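Local coordinates for protein death domain of pelle (Drosophila melanogaster, PDB 1D2Z) that acts as a serine/threonine kinase in Toll receptor signalling for embryonic dorsoventral polarity and binds Tube through its death domain, at the interface of chains A and B. Residues are numbered along the deposited sequence; one frame, centred on the assembly and turned at random. Chains: chain A, Death domain of pelle; chain B, Death domain of TUBE.

The three contacts form one interface between the Pelle and Tube death domains. Between the centres of their C-alpha atoms, contact 1 and contact 2 lie about 9 Å apart, contact 2 and contact 3 about 13 Å, contact 1 and contact 3 about 18 Å. The first pair shares A:Gln72 and B:Ser121, the second A:Trp69. Pelle helix 61-73 enters all three. Tube supplies 3-10 helix 28-30, helix 31-38 and the start of helix 120-130 in contact 1; residues 117-118, that helix start, B:Arg138 and 142-145 in contact 2; and 146-149 in contact 3. Polar bonding thus gives way to apolar packing.

Contact 1: the interface of chains A and B. Residues chain A 50, 64, 67-68, 70-72; chain B 28-29, 31, 34, 121.
Main-chain carbonyls of Pelle helix 61-73, at A:Asn67, A:Gly71 and A:Gln72, accept hydrogen bonds from Tube. The hydroxyl B:Ser121 OG meets A:Gly71 O at 2.7 Å, nearly along the C=O axis. The amide B:Ser121 N, at the start of helix 120-130, binds A:Gln72 O at 3.0 Å. B:Asn29, with CG anti to the carbonyl carbon (chi1 -56°), gives its side-chain amide ND2 to A:Asn67 O at 3.1 Å. That oxygen lies near the amide plane of B:Asn29, while the donor stands above the carbonyl plane. B:Asn29 OD1 also takes a weak bond from A:Gln50 NE2, and the two side chains cross at about a right angle.

A:Gln72 and B:Lys34 reach toward each other, tip to tip. A:Gln72 has CG anti to the backbone N (chi1 179°) and runs out extended. The amine B:Lys34 NZ donates a hydrogen bond to A:Gln72 OE1 (2.8 Å), along a lone pair in the plane of the side-chain carbonyl. Within Pelle, A:Gln50 NE2 donates to A:Glu64 OE2 (2.6 Å), which may steady that amide beside B:Asn29.

B:Cys31 SG packs against the side chain of A:Gln72, 3.8 Å from CD. The site pins the end of Pelle helix 61-73 to Tube and contributes to the pairing of the two death domains.

Contact 2: the interface of chains A and B. Residues chain A 41, 43-44, 69, 72-73, 75; chain B 117-118, 120-121, 138, 142-145.
The phenol ring of A:Tyr73 lies between A:Gln72 CG on one face and B:Pro143 on the other. B:Pro143 CB is 3.8 Å from the A:Tyr73 ring centroid, a CH-pi contact near the rim. A:Trp69 CA and a water lie at the ring edge. The A:Trp69 indole has A:Val41 on one face and A:His75 on the other. The A:His75 ring has A:Tyr73 O over one face and B:Pro143 C at its edge. B:Arg138 CD covers one face of B:Phe120; its guanidinium has B:Phe120 CB on one face and B:Gly144 O at its edge.

A:His75 NE2 donates a hydrogen bond to B:Pro143 O (2.8 Å), which lies in the imidazole plane. A:Tyr73 O accepts a hydrogen bond from B:Arg138 NH1 (2.9 Å) and a weak one from NH2. B:Arg138 NH1 also binds B:Gly144 O at 3.0 Å. A:Gln72 NE2 reaches B:Glu118 O at 3.1 Å along a nearly straight bond (175° at H), from above the carbonyl plane.

One water joins A:Tyr73 OH to the carboxylate B:Glu118 OE1; a second joins that carboxylate to A:Tyr44 OH. A further water links A:Gln72 NE2 to B:Ala117 O and bonds to the first. The site anchors the Tube loop around B:Pro143 and contributes to the death-domain pairing through which Tube recruits Pelle.

Contact 3: the interface of chains A and B. Residues chain A 69, 78-79, 81-83, 85-86; chain B 146-149.
Helix 77-86 of the Pelle death domain, one helix of the six-helix bundle, receives the extended C-terminal segment of the Tube construct. B:Ile147 is the main anchor, with 108 Å² of its surface hidden. Its CG1 is anti to the carbonyl carbon (chi1 -54°) and the chain then runs straight (chi2 177°), which carries CD1 toward A:Leu83 and A:Trp69. B:Ile147 CD1 lies 3.8 Å from A:Leu83 CB. It also sits 3.9 Å from A:Trp69 CZ2, on the benzo side of the indole. The other branch, B:Ile147 CG2, rests 3.9 Å from the methyl A:Ala82 CB. A:Thr79 turns its methyl CG2 toward the tail and crosses B:Ile147 at about a right angle.

B:Leu149 follows two residues later on the same side, but it is poorly ordered. Its CG is modelled 3.8 Å from A:Ala82 CB, so that this small methyl lies near both tail residues. As modelled, B:Leu149 CD2 lies at the edge of the A:Phe81 ring, in its plane.

The polar groups meet through water. One water lies 2.8 Å from A:Thr79 OG1, and it also bonds to both the N and the O of B:Ile147. A second water bridges A:Ala82 O, at 2.9 Å, and B:Ser148 O.

The tail therefore packs across one flank of helix 77-86, with B:Ile147 pointing between that helix and the indole borne by helix 61-73.

Contact 1: the interface of chains A and B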
# COMPACT_ATOMS: atom_id res chain seq x y z
N GLN A 50 -7.78 -13.43 -3.50
CA GLN A 50 -8.56 -12.63 -2.56
C GLN A 50 -9.78 -12.05 -3.30
O GLN A 50 -10.88 -12.02 -2.75
CB GLN A 50 -7.69 -11.50 -1.98
CG GLN A 50 -8.40 -10.55 -1.02
CD GLN A 50 -7.48 -9.48 -0.46
OE1 GLN A 50 -6.29 -9.73 -0.24
NE2 GLN A 50 -8.01 -8.28 -0.24
N GLU A 64 -13.26 -5.17 -4.97
CA GLU A 64 -12.13 -5.80 -4.29
C GLU A 64 -10.85 -5.47 -5.05
O GLU A 64 -9.80 -5.24 -4.45
CB GLU A 64 -12.34 -7.31 -4.18
CG GLU A 64 -11.33 -7.99 -3.25
CD GLU A 64 -11.35 -7.41 -1.83
OE1 GLU A 64 -12.42 -7.00 -1.35
OE2 GLU A 64 -10.27 -7.36 -1.21
N ASN A 67 -9.94 -2.12 -4.08
CA ASN A 67 -9.45 -2.15 -2.70
C ASN A 67 -7.97 -2.52 -2.66
O ASN A 67 -7.18 -1.91 -1.95
CB ASN A 67 -10.25 -3.15 -1.85
CG ASN A 67 -11.61 -2.60 -1.40
OD1 ASN A 67 -11.85 -1.40 -1.40
ND2 ASN A 67 -12.51 -3.50 -1.00
N ILE A 68 -7.60 -3.52 -3.47
CA ILE A 68 -6.21 -3.98 -3.53
C ILE A 68 -5.30 -3.03 -4.31
O ILE A 68 -4.33 -2.49 -3.76
CB ILE A 68 -6.12 -5.41 -4.14
CG1 ILE A 68 -6.84 -6.41 -3.23
CG2 ILE A 68 -4.66 -5.83 -4.32
CD1 ILE A 68 -7.10 -7.77 -3.86
N GLY A 70 -5.95 0.02 -5.64
CA GLY A 70 -6.02 1.41 -5.21
C GLY A 70 -5.55 1.58 -3.78
O GLY A 70 -4.80 2.50 -3.46
N GLY A 71 -5.96 0.66 -2.92
CA GLY A 71 -5.59 0.73 -1.52
C GLY A 71 -4.11 0.60 -1.23
O GLY A 71 -3.48 1.55 -0.76
N GLN A 72 -3.52 -0.55 -1.53
CA GLN A 72 -2.11 -0.75 -1.26
C GLN A 72 -1.15 0.11 -2.08
O GLN A 72 -0.18 0.65 -1.54
CB GLN A 72 -1.71 -2.22 -1.42
CG GLN A 72 -0.23 -2.46 -1.16
CD GLN A 72 0.20 -3.89 -1.41
OE1 GLN A 72 -0.54 -4.85 -1.13
NE2 GLN A 72 1.42 -4.05 -1.92
N GLU B 28 -5.13 -2.26 6.08
CA GLU B 28 -5.81 -2.59 4.84
C GLU B 28 -5.09 -3.71 4.10
O GLU B 28 -3.87 -3.69 3.96
CB GLU B 28 -5.92 -1.37 3.93
CG GLU B 28 -6.85 -0.28 4.46
CD GLU B 28 -7.13 0.81 3.45
OE1 GLU B 28 -7.22 0.51 2.23
OE2 GLU B 28 -7.29 1.98 3.87
N ASN B 29 -5.86 -4.71 3.67
CA ASN B 29 -5.33 -5.86 2.93
C ASN B 29 -4.25 -6.59 3.74
O ASN B 29 -3.39 -7.27 3.17
CB ASN B 29 -4.82 -5.42 1.55
CG ASN B 29 -5.89 -4.70 0.72
OD1 ASN B 29 -6.98 -5.23 0.50
ND2 ASN B 29 -5.58 -3.48 0.26
N CYS B 31 -1.61 -5.64 5.05
CA CYS B 31 -0.25 -5.32 4.60
C CYS B 31 0.82 -5.34 5.69
O CYS B 31 2.00 -5.46 5.38
CB CYS B 31 -0.23 -3.98 3.87
SG CYS B 31 -0.93 -4.07 2.21
N LYS B 34 3.06 -8.26 5.34
CA LYS B 34 4.08 -8.16 4.30
C LYS B 34 5.31 -7.41 4.81
O LYS B 34 6.45 -7.81 4.55
CB LYS B 34 3.52 -7.47 3.06
CG LYS B 34 2.30 -8.17 2.48
CD LYS B 34 1.80 -7.44 1.24
CE LYS B 34 0.52 -8.06 0.73
NZ LYS B 34 0.11 -7.47 -0.57
N SER B 121 1.07 3.12 -0.37
CA SER B 121 0.15 3.99 0.36
C SER B 121 0.80 4.38 1.69
O SER B 121 0.76 5.54 2.10
CB SER B 121 -1.17 3.28 0.63
OG SER B 121 -2.19 3.81 -0.18

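Contact 2: the interface of chains A and B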
# COMPACT_ATOMS: atom_id res chain seq x y z
N VAL A 41 -2.53 -5.42 -14.53
CA VAL A 41 -1.65 -4.72 -13.60
C VAL A 41 -0.72 -5.71 -12.89
O VAL A 41 0.04 -5.35 -12.00
CB VAL A 41 -2.44 -3.90 -12.54
CG1 VAL A 41 -3.36 -2.91 -13.24
CG2 VAL A 41 -3.24 -4.83 -11.64
N LEU A 43 -1.35 -8.34 -10.73
CA LEU A 43 -1.56 -8.61 -9.31
C LEU A 43 -1.00 -10.00 -9.03
O LEU A 43 -1.00 -10.86 -9.91
CB LEU A 43 -3.05 -8.58 -8.94
CG LEU A 43 -3.78 -7.23 -8.89
CD1 LEU A 43 -5.16 -7.43 -8.26
CD2 LEU A 43 -2.98 -6.24 -8.06
N TYR A 44 -0.54 -10.21 -7.80
CA TYR A 44 0.03 -11.50 -7.40
C TYR A 44 -1.06 -12.54 -7.12
O TYR A 44 -2.23 -12.19 -6.89
CB TYR A 44 0.96 -11.32 -6.20
CG TYR A 44 2.27 -10.64 -6.56
CD1 TYR A 44 2.39 -9.25 -6.55
CD2 TYR A 44 3.38 -11.39 -6.95
CE1 TYR A 44 3.57 -8.62 -6.90
CE2 TYR A 44 4.58 -10.77 -7.31
CZ TYR A 44 4.67 -9.39 -7.29
OH TYR A 44 5.84 -8.76 -7.65
N TRP A 69 -5.61 -2.82 -5.58
CA TRP A 69 -4.80 -1.97 -6.45
C TRP A 69 -4.79 -0.50 -6.02
O TRP A 69 -3.74 0.14 -6.00
CB TRP A 69 -5.28 -2.13 -7.89
CG TRP A 69 -4.35 -1.59 -8.92
CD1 TRP A 69 -3.04 -1.95 -9.13
CD2 TRP A 69 -4.64 -0.58 -9.90
NE1 TRP A 69 -2.51 -1.24 -10.17
CE2 TRP A 69 -3.47 -0.39 -10.66
CE3 TRP A 69 -5.79 0.17 -10.20
CZ2 TRP A 69 -3.41 0.53 -11.71
CZ3 TRP A 69 -5.72 1.09 -11.24
CH2 TRP A 69 -4.54 1.26 -11.98
N GLN A 72 -3.52 -0.55 -1.53
CA GLN A 72 -2.11 -0.75 -1.26
C GLN A 72 -1.15 0.11 -2.08
O GLN A 72 -0.18 0.65 -1.54
CB GLN A 72 -1.71 -2.22 -1.42
CG GLN A 72 -0.23 -2.46 -1.16
CD GLN A 72 0.20 -3.89 -1.41
OE1 GLN A 72 -0.54 -4.85 -1.13
NE2 GLN A 72 1.42 -4.05 -1.92
N TYR A 73 -1.41 0.24 -3.37
CA TYR A 73 -0.52 1.00 -4.25
C TYR A 73 -0.81 2.48 -4.38
O TYR A 73 -0.11 3.19 -5.10
CB TYR A 73 -0.43 0.32 -5.62
CG TYR A 73 -0.14 -1.16 -5.48
CD1 TYR A 73 1.17 -1.61 -5.31
CD2 TYR A 73 -1.17 -2.10 -5.48
CE1 TYR A 73 1.45 -2.96 -5.13
CE2 TYR A 73 -0.90 -3.45 -5.29
CZ TYR A 73 0.41 -3.87 -5.12
OH TYR A 73 0.69 -5.20 -4.96
N HIS A 75 -2.96 4.25 -5.99
CA HIS A 75 -3.14 4.75 -7.35
C HIS A 75 -4.25 5.79 -7.44
O HIS A 75 -5.19 5.79 -6.63
CB HIS A 75 -3.39 3.60 -8.32
CG HIS A 75 -2.16 2.80 -8.64
ND1 HIS A 75 -1.01 3.39 -9.10
CD2 HIS A 75 -1.91 1.48 -8.56
CE1 HIS A 75 -0.09 2.46 -9.29
NE2 HIS A 75 -0.61 1.29 -8.97
N ALA B 117 8.55 -3.68 -0.11
CA ALA B 117 7.35 -4.51 -0.14
C ALA B 117 6.22 -3.92 -1.00
O ALA B 117 5.10 -4.45 -1.03
CB ALA B 117 6.85 -4.77 1.29
N GLU B 118 6.51 -2.81 -1.68
CA GLU B 118 5.56 -2.11 -2.54
C GLU B 118 4.31 -1.61 -1.82
O GLU B 118 3.22 -1.53 -2.41
CB GLU B 118 5.17 -2.96 -3.75
CG GLU B 118 6.36 -3.35 -4.62
CD GLU B 118 5.98 -3.87 -6.00
OE1 GLU B 118 4.94 -4.55 -6.15
OE2 GLU B 118 6.74 -3.61 -6.95
N PHE B 120 3.10 1.19 -1.13
CA PHE B 120 3.16 2.60 -1.51
C PHE B 120 2.24 3.57 -0.80
O PHE B 120 2.60 4.73 -0.63
CB PHE B 120 3.09 2.75 -3.03
CG PHE B 120 4.34 2.27 -3.72
CD1 PHE B 120 5.53 2.98 -3.59
CD2 PHE B 120 4.34 1.09 -4.45
CE1 PHE B 120 6.71 2.51 -4.17
CE2 PHE B 120 5.52 0.61 -5.04
CZ PHE B 120 6.70 1.32 -4.90
N SER B 121 1.07 3.12 -0.37
CA SER B 121 0.15 3.99 0.36
C SER B 121 0.80 4.38 1.69
O SER B 121 0.76 5.54 2.10
CB SER B 121 -1.17 3.28 0.63
OG SER B 121 -2.19 3.81 -0.18
N ARG B 138 8.13 4.88 -8.37
CA ARG B 138 7.44 3.62 -8.62
C ARG B 138 8.21 2.76 -9.61
O ARG B 138 9.01 3.27 -10.40
CB ARG B 138 6.05 3.90 -9.20
CG ARG B 138 5.15 4.76 -8.33
CD ARG B 138 4.97 4.13 -6.97
NE ARG B 138 4.02 4.87 -6.15
CZ ARG B 138 2.72 4.61 -6.09
NH1 ARG B 138 2.20 3.62 -6.81
NH2 ARG B 138 1.95 5.33 -5.29
N GLY B 142 4.60 -4.14 -12.94
CA GLY B 142 3.92 -4.63 -11.76
C GLY B 142 2.77 -3.76 -11.29
O GLY B 142 2.52 -2.68 -11.83
N PRO B 143 2.08 -4.19 -10.22
CA PRO B 143 0.93 -3.51 -9.60
C PRO B 143 1.20 -2.11 -9.05
O PRO B 143 0.27 -1.32 -8.91
CB PRO B 143 0.49 -4.50 -8.53
CG PRO B 143 1.79 -5.20 -8.15
CD PRO B 143 2.41 -5.43 -9.49
N GLY B 144 2.46 -1.80 -8.75
CA GLY B 144 2.78 -0.48 -8.22
C GLY B 144 3.14 0.56 -9.27
O GLY B 144 3.28 1.75 -8.96
N ALA B 145 3.27 0.13 -10.52
CA ALA B 145 3.64 1.02 -11.61
C ALA B 145 2.50 1.88 -12.14
O ALA B 145 1.33 1.47 -12.12
CB ALA B 145 4.25 0.22 -12.75
O HOH W 1 3.15 -5.97 -4.70
O HOH W 2 3.28 -6.06 -1.91
O HOH W 3 5.89 -6.13 -8.30

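Contact 3: the interface of chains A and B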
# COMPACT_ATOMS: atom_id res chain seq x y z
N TRP A 69 -5.61 -2.82 -5.58
CA TRP A 69 -4.80 -1.97 -6.45
C TRP A 69 -4.79 -0.50 -6.02
O TRP A 69 -3.74 0.14 -6.00
CB TRP A 69 -5.28 -2.13 -7.89
CG TRP A 69 -4.35 -1.59 -8.92
CD1 TRP A 69 -3.04 -1.95 -9.13
CD2 TRP A 69 -4.64 -0.58 -9.90
NE1 TRP A 69 -2.51 -1.24 -10.17
CE2 TRP A 69 -3.47 -0.39 -10.66
CE3 TRP A 69 -5.79 0.17 -10.20
CZ2 TRP A 69 -3.41 0.53 -11.71
CZ3 TRP A 69 -5.72 1.09 -11.24
CH2 TRP A 69 -4.54 1.26 -11.98
N GLN A 78 -6.77 9.03 -12.28
CA GLN A 78 -6.21 9.18 -13.63
C GLN A 78 -5.54 7.88 -14.07
O GLN A 78 -5.71 7.45 -15.21
CB GLN A 78 -5.21 10.34 -13.69
CG GLN A 78 -4.68 10.58 -15.10
CD GLN A 78 -3.71 11.74 -15.18
OE1 GLN A 78 -2.55 11.57 -15.56
NE2 GLN A 78 -4.18 12.93 -14.83
N THR A 79 -4.82 7.24 -13.16
CA THR A 79 -4.15 5.98 -13.49
C THR A 79 -5.20 4.90 -13.78
O THR A 79 -5.02 4.08 -14.68
CB THR A 79 -3.18 5.55 -12.36
OG1 THR A 79 -2.19 6.57 -12.20
CG2 THR A 79 -2.47 4.24 -12.70
N PHE A 81 -8.14 5.56 -15.02
CA PHE A 81 -8.66 5.98 -16.32
C PHE A 81 -7.76 5.39 -17.42
O PHE A 81 -8.26 4.80 -18.39
CB PHE A 81 -8.65 7.52 -16.38
CG PHE A 81 -9.34 8.10 -17.58
CD1 PHE A 81 -10.73 8.23 -17.62
CD2 PHE A 81 -8.60 8.57 -18.67
CE1 PHE A 81 -11.37 8.82 -18.72
CE2 PHE A 81 -9.23 9.16 -19.77
CZ PHE A 81 -10.61 9.28 -19.79
N ALA A 82 -6.44 5.49 -17.24
CA ALA A 82 -5.47 4.96 -18.20
C ALA A 82 -5.57 3.44 -18.34
O ALA A 82 -5.40 2.90 -19.44
CB ALA A 82 -4.05 5.36 -17.80
N LEU A 83 -5.84 2.74 -17.23
CA LEU A 83 -5.98 1.29 -17.26
C LEU A 83 -7.20 0.93 -18.10
O LEU A 83 -7.15 0.01 -18.92
CB LEU A 83 -6.14 0.72 -15.85
CG LEU A 83 -6.47 -0.77 -15.73
CD1 LEU A 83 -5.38 -1.64 -16.36
CD2 LEU A 83 -6.68 -1.15 -14.27
N LYS A 85 -8.51 2.71 -20.37
CA LYS A 85 -8.16 3.08 -21.74
C LYS A 85 -7.37 1.97 -22.42
O LYS A 85 -7.65 1.62 -23.57
CB LYS A 85 -7.36 4.38 -21.76
CG LYS A 85 -7.02 4.89 -23.16
CD LYS A 85 -6.20 6.17 -23.10
CE LYS A 85 -5.86 6.68 -24.51
NZ LYS A 85 -4.93 5.79 -25.26
N LYS A 86 -6.42 1.38 -21.70
CA LYS A 86 -5.59 0.31 -22.23
C LYS A 86 -6.42 -0.95 -22.52
O LYS A 86 -6.16 -1.65 -23.49
CB LYS A 86 -4.43 -0.02 -21.28
CG LYS A 86 -3.52 -1.15 -21.77
CD LYS A 86 -2.12 -1.10 -21.16
CE LYS A 86 -2.10 -1.55 -19.71
NZ LYS A 86 -0.68 -1.62 -19.23
N LEU B 146 2.86 3.04 -12.65
CA LEU B 146 1.91 3.97 -13.24
C LEU B 146 1.61 3.50 -14.66
O LEU B 146 2.34 2.66 -15.21
CB LEU B 146 2.50 5.38 -13.27
CG LEU B 146 3.09 5.88 -11.95
CD1 LEU B 146 3.67 7.28 -12.13
CD2 LEU B 146 2.02 5.87 -10.86
N ILE B 147 0.52 3.99 -15.23
CA ILE B 147 0.13 3.63 -16.59
C ILE B 147 -0.01 4.90 -17.41
O ILE B 147 -0.68 5.85 -17.00
CB ILE B 147 -1.21 2.85 -16.59
CG1 ILE B 147 -1.12 1.64 -15.65
CG2 ILE B 147 -1.55 2.38 -18.00
CD1 ILE B 147 -2.39 0.85 -15.51
N SER B 148 0.67 4.95 -18.55
CA SER B 148 0.63 6.12 -19.42
C SER B 148 -0.55 6.09 -20.38
O SER B 148 -1.05 5.02 -20.73
CB SER B 148 1.93 6.23 -20.22
OG SER B 148 2.06 5.14 -21.12
N LEU B 149 -0.99 7.27 -20.79
CA LEU B 149 -2.10 7.39 -21.73
C LEU B 149 -1.54 7.70 -23.12
O LEU B 149 -0.88 8.72 -23.31
CB LEU B 149 -3.06 8.51 -21.30
CG LEU B 149 -3.67 8.49 -19.90
CD1 LEU B 149 -2.69 9.06 -18.89
CD2 LEU B 149 -4.96 9.29 -19.88
O HOH W 4 -3.77 3.94 -21.56
O HOH W 5 -0.59 6.46 -14.49